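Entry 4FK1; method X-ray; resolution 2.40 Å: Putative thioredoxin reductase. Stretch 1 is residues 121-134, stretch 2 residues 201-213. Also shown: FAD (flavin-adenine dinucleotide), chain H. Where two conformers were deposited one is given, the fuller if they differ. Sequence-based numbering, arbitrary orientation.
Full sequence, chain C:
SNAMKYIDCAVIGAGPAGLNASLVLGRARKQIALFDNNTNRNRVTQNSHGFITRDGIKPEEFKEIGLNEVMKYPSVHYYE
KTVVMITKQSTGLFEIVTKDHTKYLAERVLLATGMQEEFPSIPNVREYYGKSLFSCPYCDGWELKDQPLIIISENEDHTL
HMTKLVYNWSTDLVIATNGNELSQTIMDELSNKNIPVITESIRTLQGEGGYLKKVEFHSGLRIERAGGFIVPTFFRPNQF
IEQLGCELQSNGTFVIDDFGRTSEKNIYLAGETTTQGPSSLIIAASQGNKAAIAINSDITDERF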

# COMPACT_ATOMS: atom_id res chain seq x y z
N SER C 121 -14.17 20.99 -20.30
CA SER C 121 -13.97 21.64 -21.57
C SER C 121 -13.56 23.10 -21.38
O SER C 121 -14.36 24.01 -21.57
N ILE C 122 -12.30 23.29 -21.01
CA ILE C 122 -11.71 24.61 -20.84
C ILE C 122 -10.46 24.64 -21.68
O ILE C 122 -9.67 23.70 -21.64
N PRO C 123 -10.26 25.71 -22.46
CA PRO C 123 -9.08 25.68 -23.33
C PRO C 123 -7.81 25.63 -22.49
O PRO C 123 -7.78 26.21 -21.39
N ASN C 124 -6.81 24.90 -22.97
CA ASN C 124 -5.49 24.88 -22.36
C ASN C 124 -5.44 24.52 -20.89
O ASN C 124 -4.47 24.85 -20.23
N VAL C 125 -6.46 23.83 -20.38
CA VAL C 125 -6.40 23.34 -19.00
C VAL C 125 -5.20 22.42 -18.76
O VAL C 125 -4.70 22.30 -17.65
N ARG C 126 -4.72 21.79 -19.83
CA ARG C 126 -3.59 20.89 -19.74
C ARG C 126 -2.31 21.61 -19.35
O ARG C 126 -1.48 21.06 -18.63
N GLU C 127 -2.16 22.84 -19.82
CA GLU C 127 -0.96 23.63 -19.54
C GLU C 127 -0.83 23.92 -18.05
O GLU C 127 0.28 24.12 -17.56
N TYR C 128 -1.95 23.89 -17.34
CA TYR C 128 -2.01 24.25 -15.93
C TYR C 128 -1.98 23.04 -14.98
O TYR C 128 -1.53 23.15 -13.83
N TYR C 129 -2.46 21.90 -15.46
CA TYR C 129 -2.53 20.68 -14.67
C TYR C 129 -1.14 20.10 -14.34
O TYR C 129 -0.33 19.87 -15.23
N GLY C 130 -0.91 19.87 -13.05
CA GLY C 130 0.41 19.54 -12.53
C GLY C 130 1.20 20.75 -12.02
O GLY C 130 2.17 20.59 -11.27
N LYS C 131 0.78 21.95 -12.42
CA LYS C 131 1.51 23.17 -12.06
C LYS C 131 0.76 24.02 -11.05
O LYS C 131 1.28 24.34 -9.98
N SER C 132 -0.48 24.38 -11.40
CA SER C 132 -1.35 25.15 -10.52
C SER C 132 -2.77 24.55 -10.35
O SER C 132 -3.47 24.89 -9.39
N LEU C 133 -3.18 23.67 -11.27
CA LEU C 133 -4.45 22.93 -11.13
C LEU C 133 -4.15 21.47 -10.86
O LEU C 133 -3.20 20.92 -11.41
N PHE C 134 -4.97 20.84 -10.03
CA PHE C 134 -4.73 19.48 -9.58
C PHE C 134 -6.04 18.77 -9.41
O PHE C 134 -7.08 19.36 -9.61
N SER C 201 -19.89 29.77 -18.44
CA SER C 201 -18.80 29.09 -19.14
C SER C 201 -17.46 29.82 -18.97
O SER C 201 -17.39 31.05 -19.07
N ILE C 202 -16.40 29.07 -18.73
CA ILE C 202 -15.05 29.63 -18.73
C ILE C 202 -14.58 29.88 -20.17
O ILE C 202 -14.73 29.03 -21.03
N ARG C 203 -14.06 31.05 -20.44
CA ARG C 203 -13.67 31.37 -21.81
C ARG C 203 -12.19 31.08 -22.00
O ARG C 203 -11.77 30.65 -23.07
N THR C 204 -11.42 31.28 -20.94
CA THR C 204 -9.97 31.37 -21.00
C THR C 204 -9.40 31.25 -19.57
O THR C 204 -10.05 31.66 -18.61
N LEU C 205 -8.23 30.64 -19.44
CA LEU C 205 -7.44 30.72 -18.21
C LEU C 205 -6.24 31.57 -18.59
O LEU C 205 -5.83 31.56 -19.74
N GLN C 206 -5.67 32.29 -17.63
CA GLN C 206 -4.48 33.10 -17.94
C GLN C 206 -3.37 32.90 -16.90
O GLN C 206 -3.64 32.69 -15.71
N GLY C 207 -2.12 32.95 -17.35
CA GLY C 207 -0.98 32.83 -16.46
C GLY C 207 0.18 32.18 -17.17
O GLY C 207 0.06 31.07 -17.69
N GLU C 208 1.31 32.88 -17.22
CA GLU C 208 2.48 32.41 -17.96
C GLU C 208 2.96 31.05 -17.48
O GLU C 208 2.91 30.76 -16.28
N GLY C 209 3.41 30.23 -18.42
CA GLY C 209 3.98 28.93 -18.13
C GLY C 209 3.18 27.99 -17.23
O GLY C 209 3.76 27.24 -16.44
N GLY C 210 1.86 28.03 -17.32
CA GLY C 210 1.04 27.07 -16.60
C GLY C 210 0.67 27.41 -15.16
O GLY C 210 0.05 26.59 -14.48
N TYR C 211 1.02 28.61 -14.72
CA TYR C 211 0.69 29.06 -13.37
C TYR C 211 -0.47 30.07 -13.35
O TYR C 211 -0.32 31.21 -13.76
N LEU C 212 -1.63 29.61 -12.87
CA LEU C 212 -2.88 30.35 -12.96
C LEU C 212 -2.85 31.73 -12.29
O LEU C 212 -2.40 31.87 -11.16
N LYS C 213 -3.36 32.74 -12.99
CA LYS C 213 -3.45 34.08 -12.42
C LYS C 213 -4.87 34.62 -12.52
O LYS C 213 -5.39 35.18 -11.56

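Stretch 2 enters the contact as a strand, residues 202–206, from which Ile202 and Leu205 point toward stretch 1. Ile202 (chi1 m, chi2 t) sets its CG2 3.7 Å from CG2 of Ile122. Arg203 and Thr204 point away, although the carbonyl O of Arg203 lies 3.5 Å from CG of Pro123. Leu205 (m, t) turns in again and is the hydrophobic hub: its CG packs 3.8 Å from Ile122 CG2, while its CD1 lies 3.7 Å from Tyr128 CD2 and 4.3 Å from Leu133 CD1. Alongside, a water links the backbones, donating to Pro123 O (3.0 Å) and accepting from Leu205 N (3.1 Å).

Tyr128 (chi1 m) is clamped between CH groups, with Leu205 CB over one ring face and Gly210 CA over the opposite face. Gly210 fits closely here; a CB would clash with Glu127 O and Lys131 CD. Tyr211 (m) points away at CB, yet its ring returns to receive Lys131 CB over one face, 4.2 Å from the centroid. Leu212 (t, p) places CD1 4.1 Å from Tyr128 CE1. Buried Ser132 (p) supplies the polar link, its OG donating to Gly210 O (2.6 Å) and accepting from Leu212 N (2.9 Å). FAD lies outside this interface, its C8M 3.4 Å from Tyr129 OH.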

# COMPACT_ATOMS: atom_id res chain seq x y z
CB SER C 121 -15.22 21.51 -22.42
OG SER C 121 -15.75 20.22 -22.26
CB ILE C 122 -11.27 24.82 -19.40
CG1 ILE C 122 -12.46 24.61 -18.47
CG2 ILE C 122 -10.65 26.20 -19.24
CD1 ILE C 122 -12.06 24.38 -17.05
CB PRO C 123 -9.16 27.01 -24.09
CG PRO C 123 -10.59 27.48 -23.94
CD PRO C 123 -11.05 26.96 -22.62
CB ASN C 124 -4.77 26.22 -22.58
CG ASN C 124 -4.49 26.50 -24.04
OD1 ASN C 124 -3.61 25.88 -24.65
ND2 ASN C 124 -5.24 27.42 -24.63
CB VAL C 125 -7.70 22.60 -18.59
CG1 VAL C 125 -7.90 21.35 -19.42
CG2 VAL C 125 -7.66 22.24 -17.11
CB ARG C 126 -3.36 20.23 -21.10
CG ARG C 126 -3.15 18.75 -21.03
CD ARG C 126 -4.38 18.01 -21.51
NE ARG C 126 -4.01 16.90 -22.37
CZ ARG C 126 -3.48 15.75 -21.93
NH1 ARG C 126 -3.16 14.80 -22.81
NH2 ARG C 126 -3.26 15.56 -20.63
CB GLU C 127 -0.96 24.91 -20.37
CG GLU C 127 -0.76 24.67 -21.87
CD GLU C 127 -1.17 25.86 -22.73
OE1 GLU C 127 -1.71 26.85 -22.19
OE2 GLU C 127 -0.95 25.79 -23.96
CB TYR C 128 -3.24 25.15 -15.67
CG TYR C 128 -3.15 26.46 -16.44
CD1 TYR C 128 -2.67 27.62 -15.83
CD2 TYR C 128 -3.52 26.53 -17.78
CE1 TYR C 128 -2.56 28.80 -16.53
CE2 TYR C 128 -3.40 27.71 -18.50
CZ TYR C 128 -2.93 28.84 -17.86
OH TYR C 128 -2.81 30.02 -18.55
CB TYR C 129 -3.37 19.65 -15.43
CG TYR C 129 -3.78 18.43 -14.65
CD1 TYR C 129 -4.76 18.52 -13.66
CD2 TYR C 129 -3.22 17.18 -14.91
CE1 TYR C 129 -5.16 17.40 -12.95
CE2 TYR C 129 -3.62 16.06 -14.22
CZ TYR C 129 -4.59 16.17 -13.24
OH TYR C 129 -4.98 15.06 -12.53
CB LYS C 131 1.87 23.98 -13.31
CG LYS C 131 2.87 23.25 -14.21
CD LYS C 131 3.43 24.12 -15.32
CE LYS C 131 3.86 23.26 -16.51
NZ LYS C 131 5.05 23.79 -17.21
CB SER C 132 -1.42 26.61 -10.99
OG SER C 132 -1.50 26.72 -12.40
CB LEU C 133 -5.32 23.02 -12.40
CG LEU C 133 -5.89 24.39 -12.78
CD1 LEU C 133 -6.74 24.30 -14.07
CD2 LEU C 133 -6.69 24.96 -11.60
CB PHE C 134 -3.98 19.49 -8.25
CG PHE C 134 -2.66 20.17 -8.32
CD1 PHE C 134 -1.54 19.48 -8.76
CD2 PHE C 134 -2.53 21.52 -7.97
CE1 PHE C 134 -0.30 20.11 -8.85
CE2 PHE C 134 -1.31 22.16 -8.04
CZ PHE C 134 -0.18 21.45 -8.48
CB SER C 201 -19.12 28.98 -20.64
OG SER C 201 -20.08 27.97 -20.89
CB ILE C 202 -14.07 28.72 -17.96
CG1 ILE C 202 -14.39 28.79 -16.46
CG2 ILE C 202 -12.64 29.14 -18.22
CD1 ILE C 202 -13.64 27.82 -15.60
CB ARG C 203 -13.96 32.85 -22.12
CG ARG C 203 -13.63 33.28 -23.55
CD ARG C 203 -13.42 34.80 -23.64
NE ARG C 203 -14.61 35.54 -24.07
CZ ARG C 203 -14.77 36.85 -23.88
NH1 ARG C 203 -15.87 37.47 -24.30
NH2 ARG C 203 -13.84 37.55 -23.25
CB THR C 204 -9.55 32.73 -21.64
OG1 THR C 204 -9.66 32.65 -23.06
CG2 THR C 204 -8.14 33.11 -21.29
CB LEU C 205 -6.93 29.34 -17.78
CG LEU C 205 -7.93 28.22 -17.55
CD1 LEU C 205 -7.20 26.91 -17.44
CD2 LEU C 205 -8.75 28.46 -16.31
CB GLN C 206 -4.82 34.60 -18.10
CG GLN C 206 -6.31 34.88 -18.30
CD GLN C 206 -6.63 36.19 -19.05
OE1 GLN C 206 -5.97 37.22 -18.85
NE2 GLN C 206 -7.65 36.15 -19.90
CB GLU C 208 3.63 33.42 -17.82
CG GLU C 208 3.22 34.87 -17.95
CD GLU C 208 3.07 35.33 -19.39
OE1 GLU C 208 2.08 34.92 -20.04
OE2 GLU C 208 3.95 36.10 -19.86
CB TYR C 211 1.94 29.60 -12.67
CG TYR C 211 2.98 28.51 -12.49
CD1 TYR C 211 3.03 27.76 -11.33
CD2 TYR C 211 3.89 28.21 -13.51
CE1 TYR C 211 3.98 26.74 -11.16
CE2 TYR C 211 4.81 27.20 -13.36
CZ TYR C 211 4.86 26.47 -12.19
OH TYR C 211 5.81 25.48 -12.04
CB LEU C 212 -4.04 29.51 -12.41
CG LEU C 212 -5.45 30.04 -12.70
CD1 LEU C 212 -5.78 29.89 -14.17
CD2 LEU C 212 -6.52 29.35 -11.86
CB LYS C 213 -2.44 35.05 -13.06
CG LYS C 213 -1.08 35.04 -12.37
CD LYS C 213 -1.26 35.19 -10.85
CE LYS C 213 -0.18 34.47 -10.04
NZ LYS C 213 1.21 34.94 -10.33
PA FAD H . 1.16 4.85 -13.17
O1A FAD H . 2.24 5.27 -12.32
O2A FAD H . 0.49 5.87 -13.95
O5B FAD H . 1.79 3.79 -14.11
C5B FAD H . 1.32 3.48 -15.38
C4B FAD H . 2.53 3.12 -16.18
O4B FAD H . 2.11 2.32 -17.25
C3B FAD H . 3.16 4.36 -16.76
O3B FAD H . 4.54 4.37 -16.45
C2B FAD H . 3.01 4.20 -18.24
O2B FAD H . 4.21 4.63 -18.84
C1B FAD H . 2.83 2.71 -18.39
N9A FAD H . 2.11 2.33 -19.61
C8A FAD H . 0.84 2.58 -19.88
N7A FAD H . 0.50 2.10 -21.08
C5A FAD H . 1.58 1.54 -21.59
C6A FAD H . 1.92 0.84 -22.83
N6A FAD H . 1.01 0.66 -23.78
N1A FAD H . 3.16 0.40 -22.98
C2A FAD H . 4.08 0.58 -22.04
N3A FAD H . 3.85 1.20 -20.89
C4A FAD H . 2.64 1.69 -20.62
N1 FAD H . 0.02 10.51 -5.96
C2 FAD H . 0.59 10.67 -4.77
O2 FAD H . 0.66 9.71 -4.03
N3 FAD H . 1.07 11.82 -4.35
C4 FAD H . 1.02 12.90 -5.10
O4 FAD H . 1.46 13.95 -4.69
C4X FAD H . 0.40 12.82 -6.43
N5 FAD H . 0.32 13.88 -7.23
C5X FAD H . -0.23 13.76 -8.43
C6 FAD H . -0.31 14.87 -9.23
C7 FAD H . -0.87 14.80 -10.48
C7M FAD H . -0.94 16.02 -11.34
C8 FAD H . -1.40 13.52 -10.94
C8M FAD H . -2.01 13.41 -12.30
C9 FAD H . -1.33 12.40 -10.14
C9A FAD H . -0.77 12.47 -8.90
N10 FAD H . -0.69 11.35 -8.08
C10 FAD H . -0.11 11.51 -6.83
C1' FAD H . -1.22 10.07 -8.52
C2' FAD H . -0.17 9.02 -8.77
O2' FAD H . 0.55 9.46 -9.88
C3' FAD H . -0.86 7.73 -9.13
O3' FAD H . -1.77 7.46 -8.09
C4' FAD H . 0.07 6.55 -9.27
O4' FAD H . 0.95 6.79 -10.34
C5' FAD H . -0.66 5.27 -9.61
O5' FAD H . 0.32 4.32 -9.97
P FAD H . 0.14 3.22 -11.06
O1P FAD H . 1.33 2.39 -11.07
O2P FAD H . -1.12 2.57 -10.85
O3P FAD H . 0.06 4.00 -12.42
O HOH W 1 -7.19 29.11 -21.88